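Local coordinates for protein 378aa long hypothetical citrate synthase (Sulfolobus tokodaii, PDB 1VGM) that is of unknown function but belongs to the citrate synthase family, a largely helical protein here assembled as a dimer of identical chains, at residues G18-D23 with G27-R32; T132-R137 with P144-P149. One frame throughout, in Å; residues are numbered along the deposited sequence.

In the fold
From the N terminus the chain first meets contact 1. There 18-23 and 27-32 pair as an antiparallel hairpin around a short turn. A third strand, 34-35, follows on the far side of 28-31. The chain then runs through a series of helices to helix 117-139. Contact 2 closes the short loop that leaves this helix, with 144-149 folding back on 132-137 before helix 153-162. The two contacts follow one another without nesting or crossing. The centres of contacts 1 and 2 are about 32 Å apart. Contact 1 pairs two strands of the small sheet, which packs against helices 36-42, 45-54 and 331-353 and touches the second subunit; contact 2 fastens one helix-to-helix connection.

Contact 1 (G18-D23 with G27-R32); sequences GLTYID and GILRYR
Tyr21 and Arg30 form a central hydrogen-bonded pair in an antiparallel beta hairpin, part of the small sheet of this mainly helical citrate synthase fold. Arg30 N gives a nearly straight bond to Tyr21 O (2.9 Å, 171°), and Tyr21 N answers to Arg30 O. Asp23 and Ile28 repeat the exchange near the turn. Gly27 and Ile28 both face Asp23, which makes a G1 beta bulge with Gly27 at positive phi. At the open end Arg32 N donates a hydrogen bond to Leu19 O (2.7 Å). Arg30 O and Leu19 O also receive CA-H...O contacts, from Thr20 and Tyr31.

Three polar side chains bond outside the pair of segments: Thr20 OG1 to Asp183 OD2, Tyr31 OH to Ile179 O and Asp183 N, and Asp23 OD2 to Asn26 ND2 in the turn. On the face of Thr20 and Tyr31, Leu29 CD1 touches Thr20 CG2 at 3.5 Å and Ile22 CG1 at 3.6 Å.

On the other face the Tyr21 ring and the Arg30 guanidinium run side by side, their planes 14° apart. Arg30 NH2 comes within 3.3 Å of Tyr21 CE1. In the second subunit, Arg30 packs on Lys369 and its NH2 has a long, weak ion pair with Glu368, while Arg32 O accepts a bond from Arg370 NE. Arg32 NH2 makes weak hydrogen bonds to Leu51 O and Met52 O, and NH1 a long, weak ion pair with Glu349. The Arg32 chain bends at chi2 (-108°), and Leu19 CD2 lies over one guanidinium face, 3.3 Å above the plane and offset toward the rim.

Contact 2 (T132-R137 with P144-P149); sequences TANIYR and PKIPEP
The Arg137 guanidinium has Lys145 over one face. Lys145 CB sits 3.5 Å above the plane, offset toward the rim, and Lys145 NZ lies over the same group. The lysine starts extended and then bends at chi3 (-82°) and chi4, which folds its amine back to the arginine. Lys145 NZ is modelled 3.0 Å from Arg137 NH2. Both are donors, so this is a close approach of like charges and not a bond. Lys143 NZ is a second positive group near the amine, and such crowding could lower its proton affinity. Arg137 NE bonds to Ala160 O, and NH1 to Lys143 O. Bonds from two of its nitrogens should limit the rotation of the guanidinium.

The second flat group is the amide of Asn134, which bonds to the backbone of Lys145 at two points. Lys145 N donates to Asn134 OD1 at 2.9 Å, tilted 15° from the carbonyl plane. Asn134 ND2 donates to Lys145 O at 3.0 Å, from well above the plane of that carbonyl. This second bond is the more bent of the two (136° at the hydrogen). The same ND2 also bonds to Thr130 O, one turn back in the helix. Asn134 OD1 further touches Pro144 at CA (3.1 Å) and CB.

The pair of bonds pins a loop that has no regular structure to the last turns of helix 117-139. Around them, the loop and this helix both pack against helix 153-162, and the helix also packs against helix 93-108.

Contact 1 (G18-D23 with G27-R32)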
ATOM      1  N   GLY A  18      17.469 -14.312   2.326  1.00  8.78           N
ATOM      2  CA  GLY A  18      18.213 -15.405   1.715  1.00  7.94           C
ATOM      3  C   GLY A  18      18.073 -15.451   0.200  1.00  7.52           C
ATOM      4  O   GLY A  18      18.591 -16.359  -0.462  1.00  7.44           O
ATOM      5  N   LEU A  19      17.370 -14.469  -0.359  1.00  5.30           N
ATOM      6  CA  LEU A  19      16.838 -14.593  -1.708  1.00  4.77           C
ATOM      7  C   LEU A  19      17.833 -14.108  -2.771  1.00  8.13           C
ATOM      8  O   LEU A  19      18.165 -14.845  -3.696  1.00 11.05           O
ATOM      9  CB  LEU A  19      15.521 -13.814  -1.820  1.00  9.46           C
ATOM     10  CG  LEU A  19      14.400 -14.226  -0.853  1.00  7.72           C
ATOM     11  CD1 LEU A  19      13.260 -13.199  -0.876  1.00  1.60           C
ATOM     12  CD2 LEU A  19      13.893 -15.608  -1.245  1.00  5.39           C
ATOM     13  N   THR A  20      18.311 -12.876  -2.643  1.00  6.13           N
ATOM     14  CA  THR A  20      18.976 -12.224  -3.767  1.00  6.92           C
ATOM     15  C   THR A  20      20.326 -11.593  -3.427  1.00  7.21           C
ATOM     16  O   THR A  20      20.436 -10.769  -2.529  1.00  8.26           O
ATOM     17  CB  THR A  20      18.072 -11.146  -4.377  1.00  9.75           C
ATOM     18  OG1 THR A  20      16.816 -11.739  -4.738  1.00  8.24           O
ATOM     19  CG2 THR A  20      18.723 -10.535  -5.613  1.00  8.22           C
ATOM     20  N   TYR A  21      21.353 -11.981  -4.169  1.00  7.18           N
ATOM     21  CA  TYR A  21      22.688 -11.441  -3.964  1.00  5.80           C
ATOM     22  C   TYR A  21      23.116 -10.618  -5.167  1.00  6.32           C
ATOM     23  O   TYR A  21      23.005 -11.065  -6.314  1.00  6.46           O
ATOM     24  CB  TYR A  21      23.685 -12.584  -3.727  1.00  9.45           C
ATOM     25  CG  TYR A  21      25.135 -12.164  -3.823  1.00 14.07           C
ATOM     26  CD1 TYR A  21      25.883 -12.433  -4.971  1.00 13.84           C
ATOM     27  CD2 TYR A  21      25.756 -11.479  -2.773  1.00 13.30           C
ATOM     28  CE1 TYR A  21      27.216 -12.032  -5.077  1.00 14.78           C
ATOM     29  CE2 TYR A  21      27.089 -11.070  -2.869  1.00 16.41           C
ATOM     30  CZ  TYR A  21      27.814 -11.352  -4.027  1.00 14.32           C
ATOM     31  OH  TYR A  21      29.132 -10.963  -4.146  1.00 12.83           O
ATOM     32  N   ILE A  22      23.610  -9.413  -4.902  1.00  8.08           N
ATOM     33  CA  ILE A  22      24.121  -8.559  -5.967  1.00  7.64           C
ATOM     34  C   ILE A  22      25.565  -8.157  -5.702  1.00 11.26           C
ATOM     35  O   ILE A  22      25.903  -7.684  -4.615  1.00  7.70           O
ATOM     36  CB  ILE A  22      23.257  -7.286  -6.121  1.00  8.17           C
ATOM     37  CG1 ILE A  22      21.817  -7.686  -6.461  1.00  4.26           C
ATOM     38  CG2 ILE A  22      23.831  -6.378  -7.219  1.00  4.08           C
ATOM     39  CD1 ILE A  22      20.782  -6.697  -5.999  1.00 10.85           C
ATOM     40  N   ASP A  23      26.408  -8.362  -6.708  1.00  9.85           N
ATOM     41  CA  ASP A  23      27.786  -7.882  -6.693  1.00 11.60           C
ATOM     42  C   ASP A  23      27.887  -6.794  -7.761  1.00  8.51           C
ATOM     43  O   ASP A  23      27.899  -7.082  -8.954  1.00 10.60           O
ATOM     44  CB  ASP A  23      28.732  -9.059  -6.993  1.00 11.12           C
ATOM     45  CG  ASP A  23      30.164  -8.626  -7.285  1.00 16.38           C
ATOM     46  OD1 ASP A  23      30.468  -7.413  -7.281  1.00 16.95           O
ATOM     47  OD2 ASP A  23      30.996  -9.524  -7.531  1.00 19.82           O
ATOM     48  N   GLY A  27      29.302  -7.125 -11.541  1.00 13.46           N
ATOM     49  CA  GLY A  27      28.045  -7.254 -12.258  1.00 12.01           C
ATOM     50  C   GLY A  27      27.489  -8.667 -12.220  1.00  9.67           C
ATOM     51  O   GLY A  27      27.212  -9.267 -13.257  1.00  7.61           O
ATOM     52  N   ILE A  28      27.316  -9.200 -11.017  1.00 11.08           N
ATOM     53  CA  ILE A  28      26.781 -10.550 -10.848  1.00 10.77           C
ATOM     54  C   ILE A  28      25.509 -10.524 -10.012  1.00  9.72           C
ATOM     55  O   ILE A  28      25.469  -9.908  -8.949  1.00  8.36           O
ATOM     56  CB  ILE A  28      27.806 -11.473 -10.157  1.00 12.66           C
ATOM     57  CG1 ILE A  28      29.124 -11.452 -10.939  1.00 14.76           C
ATOM     58  CG2 ILE A  28      27.257 -12.894 -10.067  1.00 12.93           C
ATOM     59  CD1 ILE A  28      30.268 -12.149 -10.228  1.00 15.24           C
ATOM     60  N   LEU A  29      24.472 -11.191 -10.505  1.00  8.11           N
ATOM     61  CA  LEU A  29      23.225 -11.340  -9.768  1.00  8.12           C
ATOM     62  C   LEU A  29      22.948 -12.815  -9.522  1.00  7.50           C
ATOM     63  O   LEU A  29      23.001 -13.626 -10.448  1.00  8.02           O
ATOM     64  CB  LEU A  29      22.069 -10.735 -10.566  1.00  5.65           C
ATOM     65  CG  LEU A  29      20.664 -10.912  -9.993  1.00  5.68           C
ATOM     66  CD1 LEU A  29      20.567 -10.251  -8.623  1.00  5.37           C
ATOM     67  CD2 LEU A  29      19.662 -10.300 -10.940  1.00  6.81           C
ATOM     68  N   ARG A  30      22.646 -13.160  -8.277  1.00 10.57           N
ATOM     69  CA  ARG A  30      22.269 -14.529  -7.944  1.00  8.86           C
ATOM     70  C   ARG A  30      20.919 -14.589  -7.238  1.00  7.99           C
ATOM     71  O   ARG A  30      20.615 -13.741  -6.398  1.00  9.90           O
ATOM     72  CB  ARG A  30      23.342 -15.159  -7.056  1.00 10.62           C
ATOM     73  CG  ARG A  30      24.688 -15.274  -7.735  1.00  8.99           C
ATOM     74  CD  ARG A  30      25.707 -15.911  -6.831  1.00 10.17           C
ATOM     75  NE  ARG A  30      27.020 -15.895  -7.464  1.00 16.22           N
ATOM     76  CZ  ARG A  30      28.110 -15.366  -6.917  1.00 18.02           C
ATOM     77  NH1 ARG A  30      29.159 -15.091  -7.682  1.00 17.40           N
ATOM     78  NH2 ARG A  30      28.158 -15.124  -5.610  1.00 17.59           N
ATOM     79  N   TYR A  31      20.116 -15.593  -7.587  1.00  6.59           N
ATOM     80  CA  TYR A  31      18.920 -15.945  -6.823  1.00  8.33           C
ATOM     81  C   TYR A  31      19.183 -17.231  -6.032  1.00  5.59           C
ATOM     82  O   TYR A  31      19.410 -18.295  -6.609  1.00  7.78           O
ATOM     83  CB  TYR A  31      17.724 -16.173  -7.762  1.00  5.07           C
ATOM     84  CG  TYR A  31      17.196 -14.947  -8.491  1.00  7.72           C
ATOM     85  CD1 TYR A  31      16.600 -15.075  -9.751  1.00  6.10           C
ATOM     86  CD2 TYR A  31      17.267 -13.667  -7.923  1.00  3.65           C
ATOM     87  CE1 TYR A  31      16.092 -13.972 -10.429  1.00  3.84           C
ATOM     88  CE2 TYR A  31      16.754 -12.544  -8.599  1.00  4.38           C
ATOM     89  CZ  TYR A  31      16.167 -12.706  -9.852  1.00  2.92           C
ATOM     90  OH  TYR A  31      15.651 -11.615 -10.534  1.00  4.54           O
ATOM     91  N   ARG A  32      19.155 -17.124  -4.711  1.00  5.30           N
ATOM     92  CA  ARG A  32      19.505 -18.241  -3.845  1.00  7.02           C
ATOM     93  C   ARG A  32      20.761 -18.953  -4.336  1.00  6.90           C
ATOM     94  O   ARG A  32      20.831 -20.183  -4.350  1.00  7.32           O
ATOM     95  CB  ARG A  32      18.329 -19.221  -3.765  1.00 10.19           C
ATOM     96  CG  ARG A  32      17.209 -18.774  -2.817  1.00 11.55           C
ATOM     97  CD  ARG A  32      17.185 -19.628  -1.554  1.00 18.53           C
ATOM     98  NE  ARG A  32      16.443 -19.007  -0.456  1.00 29.37           N
ATOM     99  CZ  ARG A  32      15.116 -18.942  -0.381  1.00 27.70           C
ATOM    100  NH1 ARG A  32      14.536 -18.401   0.681  1.00 31.15           N
ATOM    101  NH2 ARG A  32      14.365 -19.412  -1.368  1.00 29.93           N
TER

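Contact 2 (T132-R137 with P144-P149)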
ATOM      1  N   THR A 132      -3.210  -9.254 -15.363  1.00  3.64           N
ATOM      2  CA  THR A 132      -2.394  -8.449 -16.264  1.00  3.10           C
ATOM      3  C   THR A 132      -2.861  -8.640 -17.713  1.00  8.19           C
ATOM      4  O   THR A 132      -2.917  -7.682 -18.488  1.00  7.66           O
ATOM      5  CB  THR A 132      -0.894  -8.837 -16.153  1.00  7.71           C
ATOM      6  OG1 THR A 132      -0.439  -8.635 -14.806  1.00  1.60           O
ATOM      7  CG2 THR A 132      -0.055  -7.999 -17.096  1.00  7.40           C
ATOM      8  N   ALA A 133      -3.196  -9.877 -18.074  1.00  1.60           N
ATOM      9  CA  ALA A 133      -3.718 -10.172 -19.401  1.00  5.67           C
ATOM     10  C   ALA A 133      -4.998  -9.395 -19.671  1.00  5.74           C
ATOM     11  O   ALA A 133      -5.193  -8.853 -20.765  1.00 10.39           O
ATOM     12  CB  ALA A 133      -3.979 -11.665 -19.544  1.00  1.60           C
ATOM     13  N   ASN A 134      -5.876  -9.329 -18.679  1.00  6.57           N
ATOM     14  CA  ASN A 134      -7.193  -8.750 -18.909  1.00  8.88           C
ATOM     15  C   ASN A 134      -7.192  -7.229 -18.790  1.00 10.37           C
ATOM     16  O   ASN A 134      -8.067  -6.547 -19.338  1.00  7.19           O
ATOM     17  CB  ASN A 134      -8.206  -9.352 -17.937  1.00 10.47           C
ATOM     18  CG  ASN A 134      -8.778 -10.655 -18.441  1.00 11.19           C
ATOM     19  OD1 ASN A 134      -9.653 -10.665 -19.307  1.00 10.68           O
ATOM     20  ND2 ASN A 134      -8.282 -11.766 -17.912  1.00  8.07           N
ATOM     21  N   ILE A 135      -6.201  -6.699 -18.082  1.00  7.14           N
ATOM     22  CA  ILE A 135      -5.966  -5.263 -18.103  1.00  7.96           C
ATOM     23  C   ILE A 135      -5.628  -4.806 -19.513  1.00  6.01           C
ATOM     24  O   ILE A 135      -6.213  -3.844 -20.005  1.00 11.00           O
ATOM     25  CB  ILE A 135      -4.809  -4.853 -17.155  1.00  7.68           C
ATOM     26  CG1 ILE A 135      -5.256  -5.027 -15.701  1.00  5.24           C
ATOM     27  CG2 ILE A 135      -4.407  -3.397 -17.428  1.00  4.86           C
ATOM     28  CD1 ILE A 135      -4.226  -4.600 -14.686  1.00  8.46           C
ATOM     29  N   TYR A 136      -4.689  -5.490 -20.164  1.00  3.79           N
ATOM     30  CA  TYR A 136      -4.433  -5.231 -21.580  1.00  7.55           C
ATOM     31  C   TYR A 136      -5.730  -5.283 -22.383  1.00  6.45           C
ATOM     32  O   TYR A 136      -6.016  -4.391 -23.183  1.00  7.38           O
ATOM     33  CB  TYR A 136      -3.436  -6.245 -22.153  1.00  7.06           C
ATOM     34  CG  TYR A 136      -3.379  -6.256 -23.666  1.00 10.11           C
ATOM     35  CD1 TYR A 136      -2.854  -5.172 -24.374  1.00 11.58           C
ATOM     36  CD2 TYR A 136      -3.875  -7.342 -24.389  1.00 10.41           C
ATOM     37  CE1 TYR A 136      -2.829  -5.168 -25.770  1.00 10.12           C
ATOM     38  CE2 TYR A 136      -3.853  -7.354 -25.781  1.00 13.59           C
ATOM     39  CZ  TYR A 136      -3.332  -6.264 -26.463  1.00 15.41           C
ATOM     40  OH  TYR A 136      -3.335  -6.282 -27.835  1.00 12.15           O
ATOM     41  N   ARG A 137      -6.516  -6.331 -22.171  1.00  7.82           N
ATOM     42  CA  ARG A 137      -7.703  -6.535 -22.982  1.00  6.62           C
ATOM     43  C   ARG A 137      -8.729  -5.426 -22.762  1.00  8.22           C
ATOM     44  O   ARG A 137      -9.285  -4.893 -23.723  1.00  7.88           O
ATOM     45  CB  ARG A 137      -8.315  -7.899 -22.675  1.00  6.93           C
ATOM     46  CG  ARG A 137      -7.602  -9.031 -23.392  1.00  9.24           C
ATOM     47  CD  ARG A 137      -8.117 -10.388 -22.970  1.00  6.64           C
ATOM     48  NE  ARG A 137      -7.654 -11.415 -23.892  1.00 10.88           N
ATOM     49  CZ  ARG A 137      -8.137 -11.610 -25.115  1.00 10.32           C
ATOM     50  NH1 ARG A 137      -9.239 -10.991 -25.512  1.00 11.49           N
ATOM     51  NH2 ARG A 137      -7.511 -12.430 -25.941  1.00  8.97           N
ATOM     52  N   PRO A 144     -12.865 -10.123 -22.188  1.00  8.93           N
ATOM     53  CA  PRO A 144     -12.084 -10.824 -21.168  1.00 10.07           C
ATOM     54  C   PRO A 144     -11.709 -12.231 -21.620  1.00 11.81           C
ATOM     55  O   PRO A 144     -12.458 -12.882 -22.359  1.00  8.66           O
ATOM     56  CB  PRO A 144     -13.009 -10.833 -19.949  1.00 11.58           C
ATOM     57  CG  PRO A 144     -14.371 -10.679 -20.511  1.00 14.36           C
ATOM     58  CD  PRO A 144     -14.221  -9.795 -21.712  1.00  7.72           C
ATOM     59  N   LYS A 145     -10.547 -12.694 -21.178  1.00  8.86           N
ATOM     60  CA  LYS A 145     -10.159 -14.074 -21.402  1.00  9.37           C
ATOM     61  C   LYS A 145      -9.299 -14.588 -20.253  1.00 10.93           C
ATOM     62  O   LYS A 145      -8.256 -14.011 -19.939  1.00 10.95           O
ATOM     63  CB  LYS A 145      -9.393 -14.192 -22.718  1.00  9.69           C
ATOM     64  CG  LYS A 145      -8.958 -15.607 -23.043  1.00  9.73           C
ATOM     65  CD  LYS A 145      -8.231 -15.669 -24.368  1.00 15.20           C
ATOM     66  CE  LYS A 145      -9.214 -15.724 -25.536  1.00 20.07           C
ATOM     67  NZ  LYS A 145      -9.799 -14.385 -25.855  1.00 25.20           N
ATOM     68  N   ILE A 146      -9.745 -15.671 -19.623  1.00  9.65           N
ATOM     69  CA  ILE A 146      -8.995 -16.277 -18.529  1.00  9.85           C
ATOM     70  C   ILE A 146      -7.907 -17.198 -19.070  1.00  9.80           C
ATOM     71  O   ILE A 146      -8.142 -17.979 -19.990  1.00  5.92           O
ATOM     72  CB  ILE A 146      -9.925 -17.081 -17.595  1.00 11.57           C
ATOM     73  CG1 ILE A 146     -11.127 -16.220 -17.182  1.00 12.36           C
ATOM     74  CG2 ILE A 146      -9.158 -17.533 -16.355  1.00 10.64           C
ATOM     75  CD1 ILE A 146     -10.754 -14.933 -16.446  1.00 11.80           C
ATOM     76  N   PRO A 147      -6.686 -17.104 -18.516  1.00  9.64           N
ATOM     77  CA  PRO A 147      -5.617 -18.016 -18.936  1.00  7.72           C
ATOM     78  C   PRO A 147      -5.978 -19.492 -18.730  1.00  9.51           C
ATOM     79  O   PRO A 147      -6.695 -19.852 -17.792  1.00  8.03           O
ATOM     80  CB  PRO A 147      -4.429 -17.591 -18.074  1.00  9.22           C
ATOM     81  CG  PRO A 147      -4.700 -16.159 -17.748  1.00  8.38           C
ATOM     82  CD  PRO A 147      -6.194 -16.084 -17.574  1.00  5.95           C
ATOM     83  N   GLU A 148      -5.460 -20.342 -19.609  1.00  8.95           N
ATOM     84  CA  GLU A 148      -5.746 -21.764 -19.551  1.00  8.03           C
ATOM     85  C   GLU A 148      -4.486 -22.567 -19.292  1.00 10.86           C
ATOM     86  O   GLU A 148      -3.378 -22.123 -19.591  1.00  8.40           O
ATOM     87  CB  GLU A 148      -6.376 -22.219 -20.853  1.00 10.30           C
ATOM     88  CG  GLU A 148      -7.738 -21.622 -21.092  1.00 22.31           C
ATOM     89  CD  GLU A 148      -8.711 -22.638 -21.629  1.00 28.65           C
ATOM     90  OE1 GLU A 148      -8.736 -22.843 -22.862  1.00 29.97           O
ATOM     91  OE2 GLU A 148      -9.442 -23.236 -20.809  1.00 32.36           O
ATOM     92  N   PRO A 149      -4.644 -23.773 -18.722  1.00 10.52           N
ATOM     93  CA  PRO A 149      -3.500 -24.668 -18.557  1.00  8.90           C
ATOM     94  C   PRO A 149      -2.772 -24.826 -19.882  1.00  7.82           C
ATOM     95  O   PRO A 149      -3.396 -24.846 -20.944  1.00  6.33           O
ATOM     96  CB  PRO A 149      -4.133 -25.976 -18.092  1.00 11.39           C
ATOM     97  CG  PRO A 149      -5.406 -25.542 -17.426  1.00 10.39           C
ATOM     98  CD  PRO A 149      -5.898 -24.385 -18.252  1.00 10.00           C
TER